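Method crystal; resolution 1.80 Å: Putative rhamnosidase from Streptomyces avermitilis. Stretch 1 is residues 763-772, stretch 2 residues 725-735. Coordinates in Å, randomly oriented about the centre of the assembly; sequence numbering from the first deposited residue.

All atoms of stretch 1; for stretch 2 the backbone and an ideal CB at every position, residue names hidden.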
ATOM      1  N   TYR A 763      -6.782  -7.066  25.073  1.00 24.75           N
ATOM      2  CA  TYR A 763      -5.623  -6.606  24.289  1.00 24.91           C
ATOM      3  C   TYR A 763      -4.479  -6.011  25.121  1.00 23.55           C
ATOM      4  O   TYR A 763      -3.294  -6.224  24.805  1.00 24.15           O
ATOM      5  CB  TYR A 763      -6.060  -5.701  23.119  1.00 24.03           C
ATOM      6  CG  TYR A 763      -6.028  -6.457  21.810  1.00 24.89           C
ATOM      7  CD1 TYR A 763      -4.807  -6.676  21.164  1.00 25.51           C
ATOM      8  CD2 TYR A 763      -7.185  -6.979  21.222  1.00 23.86           C
ATOM      9  CE1 TYR A 763      -4.733  -7.392  19.989  1.00 24.94           C
ATOM     10  CE2 TYR A 763      -7.121  -7.698  20.028  1.00 23.75           C
ATOM     11  CZ  TYR A 763      -5.884  -7.878  19.398  1.00 25.14           C
ATOM     12  OH  TYR A 763      -5.747  -8.594  18.210  1.00 26.21           O
ATOM     13  N   PHE A 764      -4.825  -5.317  26.208  1.00 23.95           N
ATOM     14  CA  PHE A 764      -3.857  -4.780  27.152  1.00 23.82           C
ATOM     15  C   PHE A 764      -3.001  -5.909  27.758  1.00 24.44           C
ATOM     16  O   PHE A 764      -1.763  -5.853  27.738  1.00 23.24           O
ATOM     17  CB  PHE A 764      -4.621  -3.949  28.222  1.00 24.71           C
ATOM     18  CG  PHE A 764      -3.765  -3.318  29.308  1.00 25.31           C
ATOM     19  CD1 PHE A 764      -2.412  -3.021  29.130  1.00 27.01           C
ATOM     20  CD2 PHE A 764      -4.347  -2.969  30.524  1.00 27.38           C
ATOM     21  CE1 PHE A 764      -1.670  -2.422  30.132  1.00 26.92           C
ATOM     22  CE2 PHE A 764      -3.602  -2.355  31.528  1.00 27.11           C
ATOM     23  CZ  PHE A 764      -2.262  -2.079  31.336  1.00 28.72           C
ATOM     24  N   ALA A 765      -3.670  -6.932  28.296  1.00 25.83           N
ATOM     25  CA  ALA A 765      -3.005  -8.125  28.822  1.00 24.76           C
ATOM     26  C   ALA A 765      -2.124  -8.790  27.785  1.00 24.63           C
ATOM     27  O   ALA A 765      -0.981  -9.137  28.088  1.00 25.03           O
ATOM     28  CB  ALA A 765      -4.032  -9.135  29.326  1.00 26.25           C
ATOM     29  N   HIS A 766      -2.662  -8.982  26.578  1.00 21.75           N
ATOM     30  CA  HIS A 766      -1.935  -9.675  25.516  1.00 23.71           C
ATOM     31  C   HIS A 766      -0.652  -8.916  25.142  1.00 23.88           C
ATOM     32  O   HIS A 766       0.402  -9.543  24.892  1.00 22.35           O
ATOM     33  CB  HIS A 766      -2.809  -9.836  24.269  1.00 23.94           C
ATOM     34  CG  HIS A 766      -2.199 -10.695  23.199  1.00 25.65           C
ATOM     35  ND1 HIS A 766      -1.831 -12.007  23.409  1.00 26.50           N
ATOM     36  CD2 HIS A 766      -1.912 -10.428  21.901  1.00 26.61           C
ATOM     37  CE1 HIS A 766      -1.349 -12.515  22.289  1.00 30.35           C
ATOM     38  NE2 HIS A 766      -1.381 -11.576  21.359  1.00 27.48           N
ATOM     39  N   SER A 767      -0.760  -7.588  25.067  1.00 23.72           N
ATOM     40  CA  SER A 767       0.420  -6.756  24.835  1.00 26.24           C
ATOM     41  C   SER A 767       1.472  -6.902  25.952  1.00 24.89           C
ATOM     42  O   SER A 767       2.666  -6.972  25.665  1.00 22.22           O
ATOM     43  CB  SER A 767       0.044  -5.298  24.622  1.00 26.35           C
ATOM     44  OG  SER A 767      -0.497  -5.162  23.333  1.00 29.53           O
ATOM     45  N   ALA A 768       1.033  -6.964  27.210  1.00 23.24           N
ATOM     46  CA  ALA A 768       1.956  -7.215  28.321  1.00 23.56           C
ATOM     47  C   ALA A 768       2.638  -8.585  28.204  1.00 23.08           C
ATOM     48  O   ALA A 768       3.835  -8.719  28.491  1.00 24.05           O
ATOM     49  CB  ALA A 768       1.225  -7.097  29.666  1.00 22.43           C
ATOM     50  N   ASP A 769       1.864  -9.588  27.793  1.00 24.14           N
ATOM     51  CA  ASP A 769       2.320 -10.969  27.595  1.00 24.10           C
ATOM     52  C   ASP A 769       3.394 -10.977  26.509  1.00 23.28           C
ATOM     53  O   ASP A 769       4.483 -11.538  26.685  1.00 22.49           O
ATOM     54  CB  ASP A 769       1.130 -11.831  27.169  1.00 26.26           C
ATOM     55  CG  ASP A 769       1.472 -13.302  26.959  1.00 27.55           C
ATOM     56  OD1 ASP A 769       2.640 -13.734  27.082  1.00 30.52           O
ATOM     57  OD2 ASP A 769       0.535 -14.066  26.667  1.00 30.03           O
ATOM     58  N   LEU A 770       3.083 -10.355  25.376  1.00 21.18           N
ATOM     59  CA  LEU A 770       4.049 -10.346  24.295  1.00 22.33           C
ATOM     60  C   LEU A 770       5.310  -9.595  24.665  1.00 22.50           C
ATOM     61  O   LEU A 770       6.419 -10.019  24.289  1.00 22.43           O
ATOM     62  CB  LEU A 770       3.440  -9.778  23.016  1.00 21.11           C
ATOM     63  CG  LEU A 770       2.382 -10.620  22.318  1.00 23.80           C
ATOM     64  CD1 LEU A 770       2.041  -9.951  20.979  1.00 23.25           C
ATOM     65  CD2 LEU A 770       2.771 -12.084  22.148  1.00 26.13           C
ATOM     66  N   ALA A 771       5.170  -8.482  25.385  1.00 22.77           N
ATOM     67  CA  ALA A 771       6.355  -7.742  25.792  1.00 23.50           C
ATOM     68  C   ALA A 771       7.274  -8.623  26.668  1.00 24.53           C
ATOM     69  O   ALA A 771       8.497  -8.554  26.540  1.00 21.00           O
ATOM     70  CB  ALA A 771       5.986  -6.449  26.499  1.00 21.37           C
ATOM     71  N   ALA A 772       6.689  -9.466  27.531  1.00 21.96           N
ATOM     72  CA  ALA A 772       7.507 -10.381  28.349  1.00 23.97           C
ATOM     73  C   ALA A 772       8.225 -11.406  27.476  1.00 25.29           C
ATOM     74  O   ALA A 772       9.387 -11.742  27.727  1.00 26.67           O
ATOM     75  CB  ALA A 772       6.663 -11.086  29.417  1.00 23.54           C
ATOM     76  N   UNK A 725       6.578   2.041  26.029  1.00 23.16           N
ATOM     77  CA  UNK A 725       5.869   3.305  26.095  1.00 23.30           C
ATOM     78  C   UNK A 725       4.362   3.114  25.896  1.00 22.25           C
ATOM     79  O   UNK A 725       3.570   3.844  26.488  1.00 24.21           O
ATOM     80  CB  UNK A 725       6.423   4.271  25.046  1.00 23.30           C
ATOM     81  N   UNK A 726       3.984   2.132  25.065  1.00 21.78           N
ATOM     82  CA  UNK A 726       2.579   1.800  24.788  1.00 20.94           C
ATOM     83  C   UNK A 726       1.961   1.230  26.052  1.00 23.11           C
ATOM     84  O   UNK A 726       0.855   1.643  26.431  1.00 23.23           O
ATOM     85  CB  UNK A 726       2.455   0.809  23.629  1.00 20.94           C
ATOM     86  N   UNK A 727       2.680   0.323  26.722  1.00 23.06           N
ATOM     87  CA  UNK A 727       2.130  -0.326  27.935  1.00 24.24           C
ATOM     88  C   UNK A 727       1.943   0.692  29.047  1.00 25.67           C
ATOM     89  O   UNK A 727       0.963   0.616  29.834  1.00 28.53           O
ATOM     90  CB  UNK A 727       3.046  -1.454  28.413  1.00 24.24           C
ATOM     91  N   UNK A 728       2.883   1.632  29.132  1.00 23.85           N
ATOM     92  CA  UNK A 728       2.832   2.720  30.104  1.00 26.36           C
ATOM     93  C   UNK A 728       1.620   3.617  29.835  1.00 28.39           C
ATOM     94  O   UNK A 728       0.875   3.978  30.769  1.00 26.12           O
ATOM     95  CB  UNK A 728       4.124   3.539  30.060  1.00 26.36           C
ATOM     96  N   UNK A 729       1.400   3.938  28.559  1.00 25.75           N
ATOM     97  CA  UNK A 729       0.190   4.628  28.128  1.00 25.63           C
ATOM     98  C   UNK A 729      -1.066   3.865  28.532  1.00 25.39           C
ATOM     99  O   UNK A 729      -2.019   4.463  29.039  1.00 29.68           O
ATOM    100  CB  UNK A 729       0.211   4.833  26.612  1.00 25.63           C
ATOM    101  N   UNK A 730      -1.080   2.558  28.319  1.00 24.69           N
ATOM    102  CA  UNK A 730      -2.279   1.770  28.560  1.00 26.50           C
ATOM    103  C   UNK A 730      -2.584   1.660  30.057  1.00 30.05           C
ATOM    104  O   UNK A 730      -3.745   1.649  30.461  1.00 32.91           O
ATOM    105  CB  UNK A 730      -2.123   0.376  27.949  1.00 26.50           C
ATOM    106  N   UNK A 731      -1.541   1.552  30.869  1.00 29.29           N
ATOM    107  CA  UNK A 731      -1.726   1.507  32.330  1.00 32.31           C
ATOM    108  C   UNK A 731      -2.269   2.830  32.860  1.00 32.18           C
ATOM    109  O   UNK A 731      -3.146   2.844  33.723  1.00 33.11           O
ATOM    110  CB  UNK A 731      -0.405   1.173  33.026  1.00 32.31           C
ATOM    111  N   UNK A 732      -1.762   3.942  32.335  1.00 31.39           N
ATOM    112  CA  UNK A 732      -2.262   5.262  32.713  1.00 32.53           C
ATOM    113  C   UNK A 732      -3.746   5.436  32.340  1.00 31.95           C
ATOM    114  O   UNK A 732      -4.527   6.002  33.107  1.00 30.37           O
ATOM    115  CB  UNK A 732      -1.421   6.349  32.041  1.00 32.53           C
ATOM    116  N   UNK A 733      -4.131   4.930  31.175  1.00 28.95           N
ATOM    117  CA  UNK A 733      -5.524   4.967  30.702  1.00 29.78           C
ATOM    118  C   UNK A 733      -6.314   3.685  30.996  1.00 29.38           C
ATOM    119  O   UNK A 733      -6.892   3.044  30.100  1.00 28.57           O
ATOM    120  CB  UNK A 733      -5.541   5.229  29.195  1.00 29.78           C
ATOM    121  N   UNK A 734      -6.333   3.326  32.283  1.00 30.81           N
ATOM    122  CA  UNK A 734      -7.086   2.172  32.789  1.00 31.47           C
ATOM    123  C   UNK A 734      -7.387   2.403  34.282  1.00 30.93           C
ATOM    124  O   UNK A 734      -6.749   3.233  34.924  1.00 28.27           O
ATOM    125  CB  UNK A 734      -6.307   0.872  32.580  1.00 31.47           C
ATOM    126  N   UNK A 735      -8.352   1.659  34.810  1.00 31.79           N
ATOM    127  CA  UNK A 735      -8.752   1.788  36.215  1.00 33.58           C
ATOM    128  C   UNK A 735      -8.686   0.385  36.827  1.00 30.55           C
ATOM    129  O   UNK A 735      -9.446  -0.494  36.436  1.00 30.24           O
ATOM    130  CB  UNK A 735     -10.149   2.397  36.354  1.00 33.58           C
TER

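The two helices run roughly antiparallel, their directions 149° apart and their axes 10.4 Å apart at closest approach. Stretch 1 offers a mostly apolar surface: the ring of Phe764, the hydroxyl of Ser767, and the small methyls of Ala768 and Ala771.

Position 725 has nothing of stretch 1 within reach of its ideal CB, so this contact sets no demand, and any helix-tolerant residue would do. It is Ala725.

At 726 the CA-to-CB bond points sideways and the ideal CB touches nothing, but a long side chain could swing back toward Ser767. A large aromatic or a long polar chain would suit. The deposited Trp726, with chi1 at t, brings its ring edge to Ser767: NE1 lies 3.8 Å from Ser767 OG, too far for a hydrogen bond, and both atoms find hydrogen-bond partners elsewhere in the structure.

Position 727 pairs in register with Ala768, their CA atoms 6.9 Å apart. Its CB also points sideways, 5.1 Å from Phe764 CE1, but beyond it lies a hollow lined by Phe764, Ser767, Ala768 and Ala771. With two alanines in the wall, a medium-sized apolar chain is the natural filling, and Leu, Ile or Met could each be considered. Leu727, in the m,t rotamer, is the knob in this hole. Its CD2 lies 3.6 Å from Ala768 N and 3.8 Å from Ser767 CB, while CD1 lies 3.6 Å from Ala771 CB.

Position 728 points away from stretch 1, and 729 is out of its reach; the contact restricts neither. They are Arg728 and Tyr729.

Position 730 faces stretch 1 directly. Its ideal CB is already 3.6 Å from Phe764 CE1, and the CA atoms of the two residues are 6.9 Å apart, so any side chain here starts against the ring. Ala would fit, and a larger apolar chain would cover more. Leu730, again m,t, packs its CB 3.6 Å from Phe764 CE1, and its backbone C sits over one face of that ring.

At 731 the ideal CB lies 4.1 Å from Phe764 CZ, but its sideways direction lets a longer chain leave the contact. Ala would suffice, and a long polar residue could rest its first carbon here. Glu731 does the latter: the end of its side chain leads away, while its backbone N lies 3.7 Å from Phe764 CZ.

Position 732 points away, so a long polar or a small chain would do; it is Lys732. At 733, phi/psi of -96/55 leave the helix; the side chain is out of reach, so polar and aromatic residues would both do; it is His733.

Position 734 is extended, yet its CB points toward stretch 1, 4.3 Å from Phe764 CE2. A small residue fits beside the ring, and a short hydroxyl could also turn back to the helix end. Ser734 does both: OG donates a 2.8 Å hydrogen bond to Glu731 O and lies 4.1 Å from Phe764 CE2.

Position 735 is out of reach and unconstrained here; it is Asp735.

Stretch 2, residues 725-735: AWLRYLEKHSD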
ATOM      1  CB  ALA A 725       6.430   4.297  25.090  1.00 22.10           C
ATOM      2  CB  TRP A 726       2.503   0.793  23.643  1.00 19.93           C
ATOM      3  CG  TRP A 726       1.189   0.166  23.297  1.00 19.34           C
ATOM      4  CD1 TRP A 726       0.951  -1.167  23.158  1.00 20.16           C
ATOM      5  CD2 TRP A 726      -0.019   0.829  22.910  1.00 19.29           C
ATOM      6  NE1 TRP A 726      -0.323  -1.392  22.716  1.00 20.08           N
ATOM      7  CE2 TRP A 726      -0.959  -0.181  22.589  1.00 19.56           C
ATOM      8  CE3 TRP A 726      -0.407   2.183  22.821  1.00 19.40           C
ATOM      9  CZ2 TRP A 726      -2.266   0.102  22.177  1.00 19.51           C
ATOM     10  CZ3 TRP A 726      -1.750   2.473  22.426  1.00 19.50           C
ATOM     11  CH2 TRP A 726      -2.648   1.427  22.118  1.00 19.84           C
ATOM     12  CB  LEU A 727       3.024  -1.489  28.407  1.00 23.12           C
ATOM     13  CG  LEU A 727       2.977  -2.780  27.572  1.00 24.71           C
ATOM     14  CD1 LEU A 727       4.094  -3.732  27.967  1.00 24.32           C
ATOM     15  CD2 LEU A 727       1.620  -3.478  27.608  1.00 23.52           C
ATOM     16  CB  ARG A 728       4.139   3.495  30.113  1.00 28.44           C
ATOM     17  CG  ARG A 728       4.093   4.826  30.829  1.00 33.04           C
ATOM     18  CD  ARG A 728       5.401   5.555  30.622  1.00 38.82           C
ATOM     19  NE  ARG A 728       6.485   4.936  31.379  1.00 44.51           N
ATOM     20  CZ  ARG A 728       7.772   5.244  31.219  1.00 49.50           C
ATOM     21  NH1 ARG A 728       8.124   6.158  30.320  1.00 48.77           N
ATOM     22  NH2 ARG A 728       8.707   4.640  31.955  1.00 47.62           N
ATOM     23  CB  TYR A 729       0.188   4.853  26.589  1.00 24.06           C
ATOM     24  CG  TYR A 729      -1.163   5.317  26.070  1.00 23.20           C
ATOM     25  CD1 TYR A 729      -1.489   6.676  26.028  1.00 22.90           C
ATOM     26  CD2 TYR A 729      -2.126   4.387  25.647  1.00 23.35           C
ATOM     27  CE1 TYR A 729      -2.742   7.095  25.583  1.00 23.62           C
ATOM     28  CE2 TYR A 729      -3.355   4.801  25.164  1.00 23.75           C
ATOM     29  CZ  TYR A 729      -3.660   6.145  25.155  1.00 23.38           C
ATOM     30  OH  TYR A 729      -4.889   6.517  24.698  1.00 26.84           O
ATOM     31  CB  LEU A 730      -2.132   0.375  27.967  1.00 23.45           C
ATOM     32  CG  LEU A 730      -2.211   0.276  26.427  1.00 22.49           C
ATOM     33  CD1 LEU A 730      -1.858  -1.141  26.017  1.00 22.28           C
ATOM     34  CD2 LEU A 730      -3.576   0.687  25.863  1.00 22.00           C
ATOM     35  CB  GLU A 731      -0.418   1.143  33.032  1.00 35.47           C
ATOM     36  CG  GLU A 731      -0.506   1.181  34.550  1.00 42.44           C
ATOM     37  CD  GLU A 731       0.471   0.233  35.231  1.00 51.78           C
ATOM     38  OE1 GLU A 731       1.633   0.125  34.773  1.00 51.63           O
ATOM     39  OE2 GLU A 731       0.071  -0.407  36.237  1.00 57.63           O
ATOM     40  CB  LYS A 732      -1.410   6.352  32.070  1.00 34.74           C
ATOM     41  CG  LYS A 732      -1.710   7.746  32.587  1.00 44.95           C
ATOM     42  CD  LYS A 732      -0.934   8.797  31.808  1.00 52.54           C
ATOM     43  CE  LYS A 732      -1.273  10.196  32.304  1.00 57.58           C
ATOM     44  NZ  LYS A 732      -0.989  11.193  31.237  1.00 63.95           N
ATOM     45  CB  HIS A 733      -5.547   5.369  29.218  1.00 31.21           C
ATOM     46  CG  HIS A 733      -4.896   6.691  28.976  1.00 32.90           C
ATOM     47  ND1 HIS A 733      -5.617   7.848  28.788  1.00 34.19           N
ATOM     48  CD2 HIS A 733      -3.592   7.056  28.974  1.00 35.81           C
ATOM     49  CE1 HIS A 733      -4.786   8.866  28.635  1.00 35.17           C
ATOM     50  NE2 HIS A 733      -3.551   8.412  28.748  1.00 38.88           N
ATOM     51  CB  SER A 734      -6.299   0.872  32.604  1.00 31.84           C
ATOM     52  OG  SER A 734      -5.109   0.944  33.354  1.00 35.47           O
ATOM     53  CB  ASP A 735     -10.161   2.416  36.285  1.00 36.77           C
ATOM     54  CG  ASP A 735     -10.691   2.583  37.734  1.00 44.55           C
ATOM     55  OD1 ASP A 735     -10.061   2.109  38.702  1.00 45.35           O
ATOM     56  OD2 ASP A 735     -11.765   3.191  37.893  1.00 48.34           O
TER
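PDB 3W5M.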